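Local structure of TetR-family transcriptional regulator (Pectobacterium atrosepticum, 2HYT) at residues V63-I67 with E104-V109. The protein probably binds regulatory DNA and controls transcription as a helix-turn-helix regulator of the TetR family. Numbering follows the deposited sequence. Where two conformers were deposited one is given.
Sequences VVEQI and EIQRIV. With EDO (1,2-ethanediol), chain D.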
loop_
_atom_site.group_PDB
_atom_site.type_symbol
_atom_site.label_atom_id
_atom_site.label_comp_id
_atom_site.label_asym_id
_atom_site.label_seq_id
_atom_site.Cartn_x
_atom_site.Cartn_y
_atom_site.Cartn_z
ATOM N N VAL A 63 15.056 2.502 -12.140
ATOM C CA VAL A 63 15.362 3.680 -11.330
ATOM C C VAL A 63 14.823 3.488 -9.921
ATOM O O VAL A 63 15.545 3.729 -8.942
ATOM C CB VAL A 63 14.778 4.929 -11.968
ATOM C CG1 VAL A 63 14.759 6.088 -10.989
ATOM C CG2 VAL A 63 15.568 5.287 -13.295
ATOM N N VAL A 64 13.563 3.065 -9.821
ATOM C CA VAL A 64 12.941 2.817 -8.500
ATOM C C VAL A 64 13.728 1.772 -7.678
ATOM O O VAL A 64 14.001 2.002 -6.488
ATOM C CB VAL A 64 11.472 2.425 -8.648
ATOM C CG1 VAL A 64 10.935 1.821 -7.371
ATOM C CG2 VAL A 64 10.636 3.653 -9.105
ATOM N N GLU A 65 14.127 0.669 -8.300
ATOM C CA GLU A 65 14.941 -0.342 -7.638
ATOM C C GLU A 65 16.206 0.271 -7.013
ATOM O O GLU A 65 16.557 -0.049 -5.868
ATOM C CB GLU A 65 15.288 -1.462 -8.600
ATOM C CG GLU A 65 16.234 -2.501 -8.034
ATOM C CD GLU A 65 16.563 -3.605 -9.023
ATOM O OE1 GLU A 65 16.754 -3.315 -10.235
ATOM O OE2 GLU A 65 16.696 -4.760 -8.570
ATOM N N GLN A 66 16.894 1.157 -7.746
ATOM C CA GLN A 66 18.106 1.792 -7.229
ATOM C C GLN A 66 17.785 2.714 -6.070
ATOM O O GLN A 66 18.460 2.701 -5.050
ATOM C CB GLN A 66 18.782 2.649 -8.275
ATOM C CG GLN A 66 19.757 1.977 -9.152
ATOM C CD GLN A 66 20.642 3.001 -9.836
ATOM O OE1 GLN A 66 20.244 4.152 -10.036
ATOM N NE2 GLN A 66 21.861 2.609 -10.151
ATOM N N ILE A 67 16.771 3.537 -6.255
ATOM C CA ILE A 67 16.329 4.422 -5.205
ATOM C C ILE A 67 15.947 3.631 -3.946
ATOM O O ILE A 67 16.353 4.011 -2.843
ATOM C CB ILE A 67 15.157 5.303 -5.646
ATOM C CG1 ILE A 67 15.603 6.252 -6.759
ATOM C CG2 ILE A 67 14.648 6.131 -4.485
ATOM C CD1 ILE A 67 14.447 7.096 -7.416
ATOM N N GLU A 104 13.421 13.751 -5.300
ATOM C CA GLU A 104 13.432 12.545 -6.088
ATOM C C GLU A 104 12.433 11.488 -5.608
ATOM O O GLU A 104 11.748 10.860 -6.400
ATOM C CB GLU A 104 14.831 11.911 -6.118
ATOM C CG GLU A 104 14.854 10.716 -7.021
ATOM C CD GLU A 104 16.249 10.256 -7.325
ATOM O OE1 GLU A 104 17.010 10.113 -6.354
ATOM O OE2 GLU A 104 16.540 9.998 -8.517
ATOM N N ILE A 105 12.409 11.262 -4.303
ATOM C CA ILE A 105 11.504 10.291 -3.708
ATOM C C ILE A 105 10.077 10.749 -3.885
ATOM O O ILE A 105 9.203 9.978 -4.285
ATOM C CB ILE A 105 11.912 10.054 -2.221
ATOM C CG1 ILE A 105 13.298 9.386 -2.206
ATOM C CG2 ILE A 105 10.868 9.201 -1.477
ATOM C CD1 ILE A 105 13.908 9.238 -0.806
ATOM N N GLN A 106 9.817 12.010 -3.572
ATOM C CA GLN A 106 8.500 12.551 -3.699
ATOM C C GLN A 106 7.937 12.319 -5.079
ATOM O O GLN A 106 6.776 11.960 -5.250
ATOM C CB GLN A 106 8.541 14.051 -3.379
ATOM C CG GLN A 106 7.236 14.730 -3.483
ATOM C CD GLN A 106 7.391 16.228 -3.247
ATOM O OE1 GLN A 106 8.110 16.908 -3.995
ATOM N NE2 GLN A 106 6.794 16.721 -2.180
ATOM N N ARG A 107 8.744 12.633 -6.091
ATOM C CA ARG A 107 8.261 12.633 -7.457
ATOM C C ARG A 107 8.339 11.253 -8.068
ATOM O O ARG A 107 7.307 10.670 -8.412
ATOM C CB ARG A 107 9.056 13.638 -8.251
ATOM C CG ARG A 107 8.622 15.075 -7.908
ATOM C CD ARG A 107 9.211 16.065 -8.905
ATOM N NE ARG A 107 10.636 16.236 -8.693
ATOM C CZ ARG A 107 11.484 16.818 -9.546
ATOM N NH1 ARG A 107 11.075 17.272 -10.727
ATOM N NH2 ARG A 107 12.768 16.938 -9.203
ATOM N N ILE A 108 9.557 10.706 -8.141
ATOM C CA ILE A 108 9.772 9.435 -8.854
ATOM C C ILE A 108 9.057 8.241 -8.190
ATOM O O ILE A 108 8.401 7.447 -8.859
ATOM C CB ILE A 108 11.262 9.118 -8.993
ATOM C CG1 ILE A 108 11.952 10.208 -9.829
ATOM C CG2 ILE A 108 11.451 7.705 -9.611
ATOM C CD1 ILE A 108 11.422 10.292 -11.254
ATOM N N VAL A 109 9.181 8.124 -6.865
ATOM C CA VAL A 109 8.635 6.982 -6.135
ATOM C C VAL A 109 7.171 7.236 -5.769
ATOM O O VAL A 109 6.315 6.436 -6.055
ATOM C CB VAL A 109 9.465 6.665 -4.877
ATOM C CG1 VAL A 109 8.814 5.559 -3.999
ATOM C CG2 VAL A 109 10.904 6.320 -5.231
HETATM C C1 EDO D . 17.591 7.903 -2.391
HETATM O O1 EDO D . 18.236 8.113 -1.127
HETATM C C2 EDO D . 17.849 9.166 -3.217
HETATM O O2 EDO D . 16.635 9.758 -3.655
#
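In the all-helical TetR fold, helix 56-81 runs from the DNA-binding region into the C-terminal, ligand-binding-type domain, and here helix 103-117 packs across it roughly antiparallel, the two segments crossing at -147° with axes 10.8 Å apart. The centrepiece is a knob-into-hole fit: Ile67 pushes its branched side chain into a hollow framed by Glu104, Ile105, Ile108 and Val109. Beta-branching suits the knob, because it sends two arms in different directions. The methyl CG2 of Ile67 sits 3.8 Å from CG2 of Val109 and 4.2 Å from CG1 of Ile105, while its other arm reaches out so that CD1 comes within 3.8 Å of CG2 of Ile108. One turn earlier the bump belongs to the other helix. CG2 of Ile108 fits against both valines, 3.9 Å from CG1 of Val63 and 4.2 Å from CG2 of Val64; the short valines accept this methyl, while the longer CG1-CD1 arm of Ile108 turns away. Leu60 and Tyr30 extend the apolar surroundings of Ile108. Val64 and Val109 have the closest alpha carbons in the register, CA to CA 6.4 Å, where compact residues fit well. Glu104 closes the hole at its polar side: its methylene CG and carboxylate carbon line the wall beside CD1 of Ile67, while the charged end makes a salt bridge to Arg22 of helix 7-28, which also covers Val63 and Ile67. There Ile67 CD1 lies 3.6 Å from Glu104 CD, and a 1,2-ethanediol, probably from the crystallisation liquor, gives a hydrogen bond from O2 to Glu104 OE1, 2.7 Å.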